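Local coordinates for DNA polymerase III subunit beta (Caulobacter crescentus, PDB 5WCE) that encircles DNA as a ring-shaped head-to-tail homodimer, tethering DNA polymerases and other proteins to it and so making replication processive, at the interface of chains A and B. Coordinates in Å, arbitrary orientation; residue numbers count along the deposited sequence, not the author numbering. Chains: chain A/B, DNA polymerase III subunit beta.

Contact 1: the interface of chains A and B. Residues chain A 80, 83-84, 87, 114; chain B 282, 285-286.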
ATOM      1  N   THR A  80      19.820   7.412  -2.360  1.00 23.04           N
ATOM      2  CA  THR A  80      20.468   7.796  -1.106  1.00 23.56           C
ATOM      3  C   THR A  80      20.604   9.317  -0.966  1.00 23.03           C
ATOM      4  O   THR A  80      20.286   9.905   0.105  1.00 22.72           O
ATOM      5  CB  THR A  80      21.837   7.129  -0.985  1.00 24.29           C
ATOM      6  OG1 THR A  80      21.645   5.702  -0.974  1.00 24.89           O
ATOM      7  CG2 THR A  80      22.593   7.584   0.266  1.00 24.99           C
ATOM      8  N   GLU A  83      17.048  10.642  -0.275  1.00 24.74           N
ATOM      9  CA  GLU A  83      16.637  10.372   1.095  1.00 25.54           C
ATOM     10  C   GLU A  83      17.338  11.233   2.120  1.00 24.93           C
ATOM     11  O   GLU A  83      16.699  11.733   3.029  1.00 24.40           O
ATOM     12  CB  GLU A  83      16.792   8.885   1.407  1.00 27.78           C
ATOM     13  CG  GLU A  83      15.693   8.080   0.675  1.00 28.85           C
ATOM     14  CD  GLU A  83      14.323   8.394   1.281  1.00 30.02           C
ATOM     15  OE1 GLU A  83      14.188   8.313   2.516  1.00 35.54           O
ATOM     16  OE2 GLU A  83      13.429   8.864   0.611  1.00 32.41           O
ATOM     17  N   ILE A  84      18.639  11.451   1.948  1.00 23.12           N
ATOM     18  CA  ILE A  84      19.371  12.340   2.853  1.00 24.17           C
ATOM     19  C   ILE A  84      18.727  13.737   2.832  1.00 23.39           C
ATOM     20  O   ILE A  84      18.427  14.332   3.862  1.00 23.59           O
ATOM     21  CB  ILE A  84      20.865  12.441   2.462  1.00 24.08           C
ATOM     22  CG1 ILE A  84      21.626  11.138   2.807  1.00 24.92           C
ATOM     23  CG2 ILE A  84      21.565  13.626   3.163  1.00 25.25           C
ATOM     24  CD1 ILE A  84      22.980  11.045   2.133  1.00 24.59           C
ATOM     25  N   LYS A  87      15.393  14.254   4.516  1.00 26.81           N
ATOM     26  CA  LYS A  87      15.410  14.219   5.954  1.00 27.76           C
ATOM     27  C   LYS A  87      16.112  15.419   6.560  1.00 27.69           C
ATOM     28  O   LYS A  87      16.064  15.570   7.777  1.00 28.34           O
ATOM     29  CB  LYS A  87      16.087  12.941   6.432  1.00 28.11           C
ATOM     30  CG  LYS A  87      15.360  11.701   6.003  1.00 28.32           C
ATOM     31  CD  LYS A  87      16.124  10.449   6.421  1.00 29.34           C
ATOM     32  CE  LYS A  87      15.526   9.162   5.818  1.00 28.82           C
ATOM     33  NZ  LYS A  87      16.323   8.009   6.383  1.00 29.49           N
ATOM     34  N   PHE A 114      27.594  14.095   5.427  1.00 28.11           N
ATOM     35  CA  PHE A 114      27.617  12.815   4.767  1.00 28.37           C
ATOM     36  C   PHE A 114      28.768  12.767   3.752  1.00 28.57           C
ATOM     37  O   PHE A 114      29.073  13.771   3.106  1.00 26.24           O
ATOM     38  CB  PHE A 114      26.319  12.545   4.060  1.00 28.06           C
ATOM     39  CG  PHE A 114      25.109  12.666   4.931  1.00 28.73           C
ATOM     40  CD1 PHE A 114      24.601  13.921   5.276  1.00 29.57           C
ATOM     41  CD2 PHE A 114      24.469  11.539   5.391  1.00 30.04           C
ATOM     42  CE1 PHE A 114      23.509  14.045   6.118  1.00 31.08           C
ATOM     43  CE2 PHE A 114      23.352  11.650   6.223  1.00 31.01           C
ATOM     44  CZ  PHE A 114      22.879  12.905   6.586  1.00 31.19           C
TER
ATOM     45  N   ARG B 282      18.381  10.467   9.886  1.00 23.45           N
ATOM     46  CA  ARG B 282      19.320  10.990   8.917  1.00 25.12           C
ATOM     47  C   ARG B 282      20.570  10.105   8.694  1.00 25.61           C
ATOM     48  O   ARG B 282      20.852   9.646   7.571  1.00 25.80           O
ATOM     49  CB  ARG B 282      19.768  12.424   9.252  1.00 26.09           C
ATOM     50  CG  ARG B 282      18.860  13.494   8.701  1.00 26.69           C
ATOM     51  CD  ARG B 282      19.455  14.840   8.868  1.00 27.59           C
ATOM     52  NE  ARG B 282      19.442  15.276  10.263  1.00 27.50           N
ATOM     53  CZ  ARG B 282      18.400  15.824  10.879  1.00 27.35           C
ATOM     54  NH1 ARG B 282      17.249  16.039  10.263  1.00 28.05           N
ATOM     55  NH2 ARG B 282      18.516  16.162  12.164  1.00 27.55           N
ATOM     56  N   THR B 285      20.216   6.606   7.094  1.00 31.72           N
ATOM     57  CA  THR B 285      20.021   6.616   5.671  1.00 34.16           C
ATOM     58  C   THR B 285      21.070   5.888   4.843  1.00 37.22           C
ATOM     59  O   THR B 285      20.708   5.219   3.871  1.00 37.12           O
ATOM     60  CB  THR B 285      19.926   8.044   5.138  1.00 33.69           C
ATOM     61  OG1 THR B 285      18.979   8.750   5.916  1.00 32.72           O
ATOM     62  CG2 THR B 285      19.447   8.007   3.667  1.00 35.74           C
ATOM     63  N   ILE B 286      22.334   5.948   5.237  1.00 40.04           N
ATOM     64  CA  ILE B 286      23.342   5.330   4.402  1.00 46.07           C
ATOM     65  C   ILE B 286      23.504   3.818   4.595  1.00 50.94           C
ATOM     66  O   ILE B 286      24.378   3.224   4.001  1.00 56.35           O
ATOM     67  CB  ILE B 286      24.705   6.025   4.527  1.00 46.81           C
ATOM     68  CG1 ILE B 286      25.292   5.944   5.915  1.00 45.09           C
ATOM     69  CG2 ILE B 286      24.617   7.475   4.119  1.00 47.84           C
ATOM     70  CD1 ILE B 286      26.777   5.860   5.763  1.00 45.21           C
TER

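Contact 2: the interface of chains A and B. Residues chain A 87-89, 111-112; chain B 282, 316-317.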
ATOM      1  N   LYS A  87      15.393  14.254   4.516  1.00 26.81           N
ATOM      2  CA  LYS A  87      15.410  14.219   5.954  1.00 27.76           C
ATOM      3  C   LYS A  87      16.112  15.419   6.560  1.00 27.69           C
ATOM      4  O   LYS A  87      16.064  15.570   7.777  1.00 28.34           O
ATOM      5  CB  LYS A  87      16.087  12.941   6.432  1.00 28.11           C
ATOM      6  CG  LYS A  87      15.360  11.701   6.003  1.00 28.32           C
ATOM      7  CD  LYS A  87      16.124  10.449   6.421  1.00 29.34           C
ATOM      8  CE  LYS A  87      15.526   9.162   5.818  1.00 28.82           C
ATOM      9  NZ  LYS A  87      16.323   8.009   6.383  1.00 29.49           N
ATOM     10  N   LEU A  88      16.766  16.258   5.756  1.00 26.67           N
ATOM     11  CA  LEU A  88      17.384  17.456   6.293  1.00 27.80           C
ATOM     12  C   LEU A  88      16.323  18.439   6.807  1.00 29.36           C
ATOM     13  O   LEU A  88      15.214  18.435   6.340  1.00 28.48           O
ATOM     14  CB  LEU A  88      18.312  18.125   5.263  1.00 27.50           C
ATOM     15  CG  LEU A  88      19.566  17.366   4.815  1.00 26.70           C
ATOM     16  CD1 LEU A  88      20.270  18.010   3.631  1.00 26.33           C
ATOM     17  CD2 LEU A  88      20.506  17.208   5.983  1.00 28.22           C
ATOM     18  N   PRO A  89      16.664  19.272   7.809  1.00 32.47           N
ATOM     19  CA  PRO A  89      15.642  20.221   8.324  1.00 35.03           C
ATOM     20  C   PRO A  89      15.103  21.153   7.233  1.00 35.87           C
ATOM     21  O   PRO A  89      15.858  21.553   6.346  1.00 34.70           O
ATOM     22  CB  PRO A  89      16.382  21.033   9.355  1.00 35.97           C
ATOM     23  CG  PRO A  89      17.721  20.424   9.506  1.00 35.72           C
ATOM     24  CD  PRO A  89      17.994  19.554   8.342  1.00 33.44           C
ATOM     25  N   ARG A 111      24.171  20.491  11.347  1.00 41.24           N
ATOM     26  CA  ARG A 111      25.158  19.707  12.091  1.00 42.67           C
ATOM     27  C   ARG A 111      25.309  18.267  11.529  1.00 40.77           C
ATOM     28  O   ARG A 111      25.821  17.391  12.232  1.00 41.10           O
ATOM     29  CB  ARG A 111      24.709  19.703  13.581  1.00 46.71           C
ATOM     30  CG  ARG A 111      24.610  21.125  14.167  1.00 49.61           C
ATOM     31  CD  ARG A 111      25.754  21.442  15.114  1.00 52.88           C
ATOM     32  NE  ARG A 111      25.316  20.919  16.390  1.00 55.41           N
ATOM     33  CZ  ARG A 111      26.050  20.493  17.402  1.00 57.18           C
ATOM     34  NH1 ARG A 111      27.378  20.553  17.435  1.00 57.12           N
ATOM     35  NH2 ARG A 111      25.389  19.999  18.431  1.00 59.15           N
ATOM     36  N   SER A 112      24.796  18.029  10.322  1.00 36.46           N
ATOM     37  CA  SER A 112      24.962  16.764   9.586  1.00 36.55           C
ATOM     38  C   SER A 112      26.031  16.841   8.496  1.00 34.67           C
ATOM     39  O   SER A 112      26.088  17.838   7.737  1.00 33.29           O
ATOM     40  CB  SER A 112      23.673  16.387   8.815  1.00 36.05           C
ATOM     41  OG  SER A 112      22.529  16.477   9.610  1.00 39.27           O
TER
ATOM     42  N   ARG B 282      18.381  10.467   9.886  1.00 23.45           N
ATOM     43  CA  ARG B 282      19.320  10.990   8.917  1.00 25.12           C
ATOM     44  C   ARG B 282      20.570  10.105   8.694  1.00 25.61           C
ATOM     45  O   ARG B 282      20.852   9.646   7.571  1.00 25.80           O
ATOM     46  CB  ARG B 282      19.768  12.424   9.252  1.00 26.09           C
ATOM     47  CG  ARG B 282      18.860  13.494   8.701  1.00 26.69           C
ATOM     48  CD  ARG B 282      19.455  14.840   8.868  1.00 27.59           C
ATOM     49  NE  ARG B 282      19.442  15.276  10.263  1.00 27.50           N
ATOM     50  CZ  ARG B 282      18.400  15.824  10.879  1.00 27.35           C
ATOM     51  NH1 ARG B 282      17.249  16.039  10.263  1.00 28.05           N
ATOM     52  NH2 ARG B 282      18.516  16.162  12.164  1.00 27.55           N
ATOM     53  N   VAL B 316      27.669  11.379   9.793  1.00 32.53           N
ATOM     54  CA  VAL B 316      27.857  11.860  11.145  1.00 31.63           C
ATOM     55  C   VAL B 316      26.913  13.019  11.462  1.00 30.96           C
ATOM     56  O   VAL B 316      26.815  13.984  10.680  1.00 29.31           O
ATOM     57  CB  VAL B 316      29.273  12.355  11.357  1.00 34.12           C
ATOM     58  CG1 VAL B 316      29.545  12.783  12.790  1.00 33.91           C
ATOM     59  CG2 VAL B 316      30.228  11.244  10.951  1.00 37.05           C
ATOM     60  N   GLU B 317      26.310  12.987  12.657  1.00 29.00           N
ATOM     61  CA  GLU B 317      25.620  14.158  13.206  1.00 28.25           C
ATOM     62  C   GLU B 317      25.847  14.335  14.707  1.00 27.42           C
ATOM     63  O   GLU B 317      25.776  13.354  15.442  1.00 24.75           O
ATOM     64  CB  GLU B 317      24.124  14.053  12.891  1.00 28.61           C
ATOM     65  CG  GLU B 317      23.334  15.269  13.373  1.00 29.07           C
ATOM     66  CD  GLU B 317      22.018  15.444  12.661  1.00 29.86           C
ATOM     67  OE1 GLU B 317      21.750  14.732  11.662  1.00 30.24           O
ATOM     68  OE2 GLU B 317      21.216  16.277  13.143  1.00 31.02           O
TER

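Contact 1: the interface of chains A and B
Helix 78-87 of chain A lies against the end of helix 273-284 of chain B and the loop that follows it, with A:Phe114 of strand 112-116 closing in from the side; A:Lys87 touches B:Arg282 and B:Thr285, while A:Glu83 and A:Ile84 touch B:Thr285. B:Thr285 is at the middle of the patch, and its two branches do different jobs. The methyl branch, CG2, points at the chain A helix. CG2 of B:Thr285 rests 3.6 Å from CB of A:Glu83 and 3.9 Å from CG1 of A:Ile84, whose side chain it meets at a slant, and A:Thr80 borders the same spot one turn earlier. The hydroxyl branch sits beside the backbone N (chi1 -50°), which turns OG1 toward A:Lys87. That lysine runs out fully extended beyond CG, and the two side chains meet tip to tip, NZ donating to OG1 of B:Thr285 over 2.8 Å. OG1 of B:Thr285 gives its own hydrogen to the carbonyl O of B:Arg282, 2.7 Å away, so it accepts across the interface and donates within its own chain. This internal bond fixes the hydroxyl's rotation. The carbonyl O of B:Arg282 also lies in the ring plane at the edge of A:Phe114, 3.5 Å from CE2, while CG2 of A:Ile84 covers a face of that ring toward its rim. At the helix end, NH1 of B:Arg282 donates to the backbone O of A:Lys87 (2.8 Å, 150° at the hydrogen). The acceptor lies almost in the guanidinium plane, and CG of B:Arg282 packs 3.6 Å from CB of A:Lys87. Both polar ends of A:Lys87, the backbone carbonyl and the side-chain amino group, are thus tied to chain B. This patch helps join the N-terminal domain of one subunit to the C-terminal domain of the other, closing the ring around DNA.

Contact 2: the interface of chains A and B
B:Glu317 points CG away from its backbone N (chi1 -177°) and stays extended through chi2, a shape that carries its carboxylate to A:Ser112; there the serine keeps OG beside its own backbone N (chi1 -48°) and meets it. B:Arg282 bends at chi3 and brings its guanidinium to the same carboxylate. This is the edge-to-edge sheet joint typical of the DNA polymerase III beta processivity-factor family: strand 112-116 of chain A pairs antiparallel with strand 314-320 of chain B through a bridge between A:Ser112 and B:Glu317. The backbones run close on both sides of that bridge. O of A:Arg111 is 3.4 Å from CA of B:Glu317, and O of B:Val316 is 3.5 Å from CA of A:Ser112.

Across the joint, OG of A:Ser112 donates to OE1 of B:Glu317 over 2.8 Å, dropping onto that oxygen from above the carboxylate plane. B:Arg282, from the glutamate's own chain, takes the plane itself. B:Arg282 grips the carboxylate of B:Glu317 side-on, NE to OE1 at 2.8 Å and nearly straight, NH2 to OE2 at 2.9 Å, each oxygen using its syn lone pair. OE1 therefore accepts from two directions, one in the plane and one over it, and the paired bonds of the salt bridge hold carboxylate and guanidinium roughly coplanar. The neighbouring guanidinium would be expected to favour the ionised carboxylate.

With NE and NH2 spent on the acid, NH1 is turned the other way, to the end of the chain A helix, where it holds the A:Lys87 carbonyl. A:Leu88 packs on the aliphatic part of the arginine: its CD2 comes within 3.9 Å of CD of B:Arg282, the two side chains crossing at about a right angle. A:Pro89 lies nearer the guanidinium, its CD 4.1 Å from NH1 of B:Arg282.

The centres of the C-alpha atoms of contact 1 and contact 2 are about 8 Å apart, and A:Lys87 and B:Arg282 belong to both. Contact 1 is the helix side of the joint, toward the ring's inner face, whereas contact 2 is the sheet side, where the strands of the two subunits meet edge to edge. Strand 112-116 of chain A contributes to each. Because B:Arg282 spans the two, any shift of the helices would probably be felt at the strand pairing. The two-fold symmetry of the homodimer repeats both contacts with the chains exchanged, so the ring is closed at two equivalent seams.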